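Local coordinates for protein probable dehydrogenase (Bordetella bronchiseptica, PDB 3MOI) that probably catalyses an NAD(P)-dependent oxidation or reduction, as a putative dehydrogenase of the Gfo/Idh/MocA family whose physiological substrate is not established, at residues A[5-10]-A[42-47]; A[159-164]-A[206-211]; A[186-191]-A[357-362]. All blocks are in the same frame, centred on the assembly; numbering follows the deposited sequence.

Interaction 1 (A[5-10]-A[42-47])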
# COMPACT_ATOMS: atom_id res chain seq x y z
N PHE A 5 19.44 35.43 -5.28
CA PHE A 5 19.39 34.22 -6.07
C PHE A 5 19.46 34.52 -7.53
O PHE A 5 18.83 35.46 -7.97
CB PHE A 5 18.07 33.50 -5.88
CG PHE A 5 18.09 32.48 -4.84
CD1 PHE A 5 17.51 32.71 -3.59
CD2 PHE A 5 18.69 31.25 -5.07
CE1 PHE A 5 17.52 31.72 -2.61
CE2 PHE A 5 18.71 30.27 -4.09
CZ PHE A 5 18.12 30.51 -2.88
N GLY A 6 20.20 33.70 -8.26
CA GLY A 6 20.04 33.63 -9.72
C GLY A 6 19.30 32.34 -10.11
O GLY A 6 19.62 31.29 -9.58
N ILE A 7 18.35 32.41 -11.04
CA ILE A 7 17.72 31.21 -11.54
C ILE A 7 18.37 30.73 -12.81
O ILE A 7 18.52 31.49 -13.73
CB ILE A 7 16.26 31.39 -11.84
CG1 ILE A 7 15.53 31.91 -10.59
CG2 ILE A 7 15.68 30.05 -12.24
CD1 ILE A 7 14.03 31.78 -10.67
N CYS A 8 18.75 29.47 -12.87
CA CYS A 8 19.50 28.96 -14.04
C CYS A 8 18.75 27.82 -14.66
O CYS A 8 18.80 26.71 -14.13
CB CYS A 8 20.87 28.45 -13.59
SG CYS A 8 21.76 27.35 -14.75
N GLY A 9 18.04 28.12 -15.76
CA GLY A 9 17.19 27.17 -16.44
C GLY A 9 15.76 27.58 -16.17
O GLY A 9 15.32 27.51 -15.04
N LEU A 10 15.02 28.00 -17.20
CA LEU A 10 13.73 28.62 -17.02
C LEU A 10 12.62 27.80 -17.64
O LEU A 10 11.75 28.34 -18.35
CB LEU A 10 13.75 30.03 -17.60
CG LEU A 10 14.44 31.15 -16.79
CD1 LEU A 10 14.62 32.42 -17.62
CD2 LEU A 10 13.73 31.48 -15.46
N GLU A 42 13.94 36.55 -22.18
CA GLU A 42 13.68 37.99 -22.35
C GLU A 42 12.34 38.33 -21.71
O GLU A 42 12.20 39.27 -20.93
CB GLU A 42 13.64 38.33 -23.84
CG GLU A 42 14.19 39.70 -24.20
CD GLU A 42 15.66 39.66 -24.70
OE1 GLU A 42 15.88 39.13 -25.85
OE2 GLU A 42 16.57 40.16 -23.95
N ARG A 43 11.35 37.50 -22.03
CA ARG A 43 10.01 37.59 -21.45
C ARG A 43 10.14 37.57 -19.92
O ARG A 43 9.65 38.46 -19.21
CB ARG A 43 9.14 36.46 -22.01
CG ARG A 43 7.70 36.85 -22.37
CD ARG A 43 7.22 36.39 -23.81
NE ARG A 43 7.82 35.14 -24.33
CZ ARG A 43 7.65 33.91 -23.81
NH1 ARG A 43 6.92 33.72 -22.69
NH2 ARG A 43 8.23 32.85 -24.38
N PHE A 44 10.91 36.60 -19.42
CA PHE A 44 11.15 36.49 -17.99
C PHE A 44 11.90 37.70 -17.39
O PHE A 44 11.54 38.21 -16.32
CB PHE A 44 11.90 35.20 -17.69
CG PHE A 44 11.99 34.89 -16.26
CD1 PHE A 44 11.00 34.19 -15.64
CD2 PHE A 44 13.08 35.31 -15.53
CE1 PHE A 44 11.08 33.90 -14.30
CE2 PHE A 44 13.18 35.02 -14.18
CZ PHE A 44 12.16 34.31 -13.56
N GLY A 45 12.92 38.19 -18.08
CA GLY A 45 13.56 39.41 -17.65
C GLY A 45 12.61 40.62 -17.52
O GLY A 45 12.76 41.39 -16.57
N LYS A 46 11.68 40.79 -18.47
CA LYS A 46 10.69 41.89 -18.41
C LYS A 46 9.80 41.72 -17.19
O LYS A 46 9.67 42.63 -16.39
CB LYS A 46 9.77 41.97 -19.69
CG LYS A 46 10.17 43.01 -20.79
CD LYS A 46 9.24 43.07 -22.02
CE LYS A 46 9.25 44.48 -22.75
NZ LYS A 46 8.27 44.64 -23.93
N GLU A 47 9.17 40.56 -17.04
CA GLU A 47 8.19 40.36 -15.95
C GLU A 47 8.77 40.49 -14.53
O GLU A 47 8.10 41.04 -13.65
CB GLU A 47 7.52 39.00 -16.11
CG GLU A 47 6.74 38.53 -14.91
CD GLU A 47 5.30 39.01 -14.86
OE1 GLU A 47 4.94 40.06 -15.46
OE2 GLU A 47 4.51 38.28 -14.20

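Interaction 2 (A[159-164]-A[206-211])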
# COMPACT_ATOMS: atom_id res chain seq x y z
N ARG A 159 0.90 12.93 -19.08
CA ARG A 159 1.05 14.36 -19.19
C ARG A 159 1.90 14.61 -20.44
O ARG A 159 2.57 13.71 -20.92
CB ARG A 159 1.74 14.93 -17.95
CG ARG A 159 1.09 14.49 -16.67
CD ARG A 159 1.56 15.25 -15.47
NE ARG A 159 1.05 14.60 -14.26
CZ ARG A 159 1.68 14.53 -13.08
NH1 ARG A 159 2.87 15.09 -12.89
NH2 ARG A 159 1.09 13.87 -12.09
N PRO A 160 1.85 15.81 -20.99
CA PRO A 160 2.57 16.09 -22.23
C PRO A 160 4.09 16.06 -22.09
O PRO A 160 4.63 16.78 -21.29
CB PRO A 160 2.09 17.50 -22.59
CG PRO A 160 0.73 17.58 -22.03
CD PRO A 160 0.78 16.79 -20.76
N ARG A 161 4.77 15.27 -22.94
CA ARG A 161 6.19 15.01 -22.80
C ARG A 161 6.97 15.15 -24.10
O ARG A 161 6.46 14.88 -25.19
CB ARG A 161 6.41 13.58 -22.33
CG ARG A 161 5.71 13.22 -21.05
CD ARG A 161 6.50 13.62 -19.81
NE ARG A 161 5.68 13.35 -18.62
CZ ARG A 161 5.79 13.99 -17.45
NH1 ARG A 161 6.68 14.96 -17.25
NH2 ARG A 161 4.97 13.64 -16.47
N ARG A 162 8.23 15.51 -23.95
CA ARG A 162 9.15 15.48 -25.05
C ARG A 162 9.58 14.02 -25.21
O ARG A 162 9.55 13.25 -24.24
CB ARG A 162 10.34 16.40 -24.76
CG ARG A 162 9.96 17.90 -24.72
CD ARG A 162 11.18 18.82 -24.60
NE ARG A 162 10.88 20.27 -24.70
CZ ARG A 162 10.56 21.08 -23.67
NH1 ARG A 162 10.47 20.64 -22.41
NH2 ARG A 162 10.35 22.36 -23.91
N PRO A 163 9.96 13.61 -26.42
CA PRO A 163 10.22 12.19 -26.65
C PRO A 163 11.41 11.63 -25.89
O PRO A 163 11.39 10.47 -25.52
CB PRO A 163 10.40 12.10 -28.16
CG PRO A 163 10.98 13.45 -28.54
CD PRO A 163 10.35 14.44 -27.58
N GLU A 164 12.43 12.42 -25.60
CA GLU A 164 13.45 11.94 -24.65
C GLU A 164 12.92 11.61 -23.23
O GLU A 164 13.55 10.83 -22.49
CB GLU A 164 14.61 12.91 -24.55
CG GLU A 164 14.21 14.34 -24.05
CD GLU A 164 13.98 15.36 -25.20
OE1 GLU A 164 13.53 14.95 -26.34
OE2 GLU A 164 14.25 16.57 -24.92
N PRO A 206 3.77 0.21 -24.52
CA PRO A 206 4.89 0.17 -25.44
C PRO A 206 4.99 1.37 -26.34
O PRO A 206 6.05 1.58 -26.90
CB PRO A 206 4.63 -1.09 -26.27
CG PRO A 206 3.16 -1.33 -26.18
CD PRO A 206 2.73 -0.78 -24.84
N LYS A 207 3.93 2.16 -26.48
CA LYS A 207 4.05 3.45 -27.22
C LYS A 207 4.79 4.51 -26.41
O LYS A 207 5.26 5.51 -26.94
CB LYS A 207 2.69 4.02 -27.63
CG LYS A 207 1.81 3.13 -28.56
CD LYS A 207 0.33 3.67 -28.57
CE LYS A 207 -0.67 2.87 -29.45
NZ LYS A 207 -0.27 2.89 -30.85
N ARG A 208 4.86 4.29 -25.10
CA ARG A 208 5.54 5.22 -24.22
C ARG A 208 6.44 4.42 -23.28
O ARG A 208 6.18 4.34 -22.11
CB ARG A 208 4.52 6.05 -23.42
CG ARG A 208 3.35 6.60 -24.22
CD ARG A 208 2.67 7.76 -23.48
NE ARG A 208 3.04 9.02 -24.12
CZ ARG A 208 3.14 10.19 -23.51
NH1 ARG A 208 2.90 10.34 -22.22
NH2 ARG A 208 3.48 11.25 -24.22
N PRO A 209 7.54 3.87 -23.81
CA PRO A 209 8.18 2.72 -23.19
C PRO A 209 9.19 3.07 -22.14
O PRO A 209 10.36 2.74 -22.26
CB PRO A 209 8.84 2.02 -24.39
CG PRO A 209 9.16 3.08 -25.31
CD PRO A 209 8.24 4.27 -25.02
N THR A 210 8.73 3.75 -21.10
CA THR A 210 9.54 3.97 -19.97
C THR A 210 8.75 3.42 -18.79
O THR A 210 7.63 3.02 -18.93
CB THR A 210 9.89 5.45 -19.79
OG1 THR A 210 10.81 5.59 -18.68
CG2 THR A 210 8.65 6.29 -19.56
N GLU A 211 9.34 3.40 -17.61
CA GLU A 211 8.69 2.83 -16.48
C GLU A 211 7.52 3.70 -16.08
O GLU A 211 7.68 4.88 -15.84
CB GLU A 211 9.68 2.70 -15.31
CG GLU A 211 10.67 1.56 -15.46
CD GLU A 211 11.87 1.86 -16.33
OE1 GLU A 211 12.14 3.06 -16.54
OE2 GLU A 211 12.54 0.88 -16.83

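Interaction 3 (A[186-191]-A[357-362])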
# COMPACT_ATOMS: atom_id res chain seq x y z
N ILE A 186 10.68 8.94 2.67
CA ILE A 186 10.93 7.82 3.58
C ILE A 186 12.19 8.11 4.37
O ILE A 186 12.17 8.05 5.56
CB ILE A 186 11.02 6.54 2.81
CG1 ILE A 186 9.63 6.16 2.26
CG2 ILE A 186 11.52 5.46 3.66
CD1 ILE A 186 9.68 5.07 1.22
N LYS A 187 13.26 8.50 3.73
CA LYS A 187 14.43 8.91 4.48
C LYS A 187 14.20 10.06 5.46
O LYS A 187 14.77 10.09 6.57
CB LYS A 187 15.49 9.32 3.52
CG LYS A 187 16.03 8.15 2.66
CD LYS A 187 17.46 8.49 2.24
CE LYS A 187 17.53 9.33 1.08
NZ LYS A 187 18.95 9.54 0.71
N THR A 188 13.42 11.04 5.06
CA THR A 188 13.19 12.19 5.90
C THR A 188 12.37 11.82 7.16
O THR A 188 12.77 12.12 8.28
CB THR A 188 12.46 13.25 5.13
OG1 THR A 188 13.31 13.80 4.09
CG2 THR A 188 11.97 14.36 6.06
N ILE A 189 11.24 11.11 6.97
CA ILE A 189 10.41 10.67 8.07
C ILE A 189 11.24 9.80 8.99
O ILE A 189 11.13 9.94 10.19
CB ILE A 189 9.20 9.90 7.56
CG1 ILE A 189 8.23 10.84 6.85
CG2 ILE A 189 8.45 9.18 8.70
CD1 ILE A 189 7.34 10.16 5.74
N THR A 190 12.03 8.87 8.48
CA THR A 190 12.60 7.95 9.41
C THR A 190 13.95 8.36 9.92
O THR A 190 14.38 7.89 10.92
CB THR A 190 12.77 6.55 8.85
OG1 THR A 190 13.79 6.56 7.84
CG2 THR A 190 11.42 6.00 8.33
N GLY A 191 14.65 9.22 9.22
CA GLY A 191 16.07 9.38 9.52
C GLY A 191 16.96 8.14 9.38
O GLY A 191 18.04 8.14 9.91
N PRO A 357 22.87 22.82 9.23
CA PRO A 357 23.47 22.39 7.98
C PRO A 357 22.43 21.69 7.15
O PRO A 357 21.45 21.26 7.68
CB PRO A 357 24.55 21.40 8.44
CG PRO A 357 24.95 21.89 9.81
CD PRO A 357 23.65 22.39 10.41
N ALA A 358 22.60 21.64 5.85
CA ALA A 358 21.58 21.07 5.00
C ALA A 358 21.44 19.53 5.23
O ALA A 358 22.41 18.86 5.37
CB ALA A 358 21.93 21.34 3.60
N LEU A 359 20.23 19.00 5.28
CA LEU A 359 19.99 17.55 5.30
C LEU A 359 20.16 16.95 3.89
O LEU A 359 20.83 15.92 3.73
CB LEU A 359 18.58 17.30 5.76
CG LEU A 359 18.09 15.84 5.86
CD1 LEU A 359 18.93 14.90 6.81
CD2 LEU A 359 16.56 15.89 6.22
N ARG A 360 19.51 17.57 2.90
CA ARG A 360 19.51 17.07 1.57
C ARG A 360 20.69 17.61 0.73
O ARG A 360 20.54 18.34 -0.28
CB ARG A 360 18.19 17.38 0.90
CG ARG A 360 16.98 16.79 1.65
CD ARG A 360 15.65 17.33 1.16
NE ARG A 360 14.61 16.99 2.13
CZ ARG A 360 14.43 17.56 3.33
NH1 ARG A 360 15.18 18.57 3.75
NH2 ARG A 360 13.46 17.11 4.10
N ASP A 361 21.88 17.20 1.14
CA ASP A 361 23.06 17.71 0.49
C ASP A 361 23.39 16.83 -0.73
O ASP A 361 22.59 16.01 -1.19
CB ASP A 361 24.20 17.76 1.50
CG ASP A 361 24.77 16.39 1.77
OD1 ASP A 361 23.99 15.39 1.76
OD2 ASP A 361 26.02 16.32 1.93
N ALA A 362 24.58 17.00 -1.26
CA ALA A 362 24.94 16.25 -2.50
C ALA A 362 25.05 14.75 -2.17
O ALA A 362 24.62 13.95 -2.99
CB ALA A 362 26.16 16.79 -3.13

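Interaction 1 (A[5-10]-A[42-47])
Leu10 and Phe44 meet through a CH-pi contact. The methyl CD2 of Leu10 stands 3.6 Å from the centroid of the Phe44 ring and only 4° off the ring normal, hence squarely over the middle of one face. Its near-equal distances to the ring carbons say the same, for example 3.8 Å from Leu10 CD2 to Phe44 CZ. The other methyl, CD1, lies over the root of the ring, 3.9 Å from Phe44 CG. Phe44 directs its ring inward from helix 38-48 with CG anti to the backbone N (chi1 -170°).

The second kind of contact is plain apolar packing. Ile7, on strand 3-8, brings CD1 to 4.3 Å from Phe44 CZ, approaching the far end of the ring obliquely. Ala19 of helix 12-24 touches both Ile7 and Phe44, and Ala33 of strand 28-34 touches both Leu10 and Phe44; Phe280 meets the ring edge-to-face.

No hydrogen bond joins the two segments. The backbone N of Leu10 is instead bonded to Asp35 OD1. Gly9, whose backbone angles (phi 108°) would crowd a side chain against the preceding carbonyl, fits the glycine-rich turn of a Rossmann fold, which probably receives the dinucleotide. The chemistry therefore implies that dispersion and shape fit, with no polar bond between the segments, join helix 38-48 to the end of the first strand and its turn.

Interaction 2 (A[159-164]-A[206-211])
The guanidinium of Arg208 receives the backbone carbonyl of Arg159 at its edge, close to its plane, and the side chain of Arg161 obliquely. At the edge, Arg208 NH1 lies 3.6 Å from Arg159 O; this is an electrostatically sensible approach of an N-H group to a carbonyl, but the distance is too long to count as a hydrogen bond. From the oblique direction Arg161 CG comes to 4.2 Å from Arg208 NH1, while Arg161 CB is also 4.2 Å from Arg208 NH2. It is thus the aliphatic root of Arg161 that meets the other arginine.

The two arginine side chains cross at about a right angle, and their guanidinium planes are 34° apart. Arg161 bends at its second torsion (chi2 -84°), which turns its charged end away from its neighbour: the closest charged atoms, Arg161 NE and Arg208 NH1, are 5.5 Å apart. Arg208 bends further out, at chi3 (105°), and its end comes nearer to residues 159-161 than its root does.

Each charge has its own partner. Arg208 NH2 forms a salt bridge with Glu270 OE2, and the same oxygen accepts a hydrogen bond from the backbone N of Arg161. Arg161 is paired with Glu165 and is also held by the carbonyl and ring of Phe156; Arg159 is bridged to Asp155.

On the other side of the contact, Pro209 centres an inverse gamma turn. The chemistry implies a junction of two loops in which the carboxylate of Glu270 bonds to both segments. Glu270, beside Arg208, and Glu165, beside Arg161, probably offset the nearness of the two positive charges, whereas the direct contact has no hydrogen bond: one long N-H to carbonyl approach, plus aliphatic atoms of Arg161 beside the Arg208 guanidinium.

Interaction 3 (A[186-191]-A[357-362])
The backbones of 186-191 and 357-362 stay well apart, nearest at Thr188 and Leu359 with CA atoms 8.7 Å from each other, so the contact is made by side chains. Thr188 meets both Arg360 and Leu359. Its OG1 lies beside its own backbone N (chi1 -68°), and Arg360, extended from CG to NE, delivers NH2 to Thr188 OG1 at 3.3 Å, but the N-H...O angle of 127° makes this a weak, bent hydrogen bond. The methyl CG2 of Thr188 rests 3.7 Å from the same Arg360 NH2. Leu359 CD2 comes to 4.4 Å from Thr188 OG1 and also lies over one face of the Arg360 guanidinium, 3.6 Å above the plane and offset toward the rim.

Stronger polar partners fix both ends: Thr188 OG1 is bonded to Asp184 O one helical turn back, and the guanidinium makes a salt bridge to Glu347 and a hydrogen bond to Ser125. Arg360 also centres an inverse gamma turn, immediately before Asp361 N-caps helix 362-381. The contact thus joins the final turn of helix 179-190 to the connection between helices 340-352 and 362-381, with Val130 of helix 128-139 against Thr188 and the backbone of Arg360 hydrogen-bonded to Val120 of strand 118-120.

From the N terminus, interaction 1 closes first: it brings helix 38-48 back onto strand 3-8 and its turn, within the Rossmann-fold, probably dinucleotide-binding, part of the chain, and is complete before the others open. Interactions 2 and 3 cross, because 186-191 falls between 159-164 and 206-211 while 357-362 follows both. Interaction 2 joins two loops, one after strand 145-153 and one after strand 194-202; interaction 3 spans 165 intervening residues to join helix 179-190 to the chain just ahead of helix 362-381. The three do not touch: interactions 2 and 3, on opposite sides of the chain's centre, have centres about 30 Å apart.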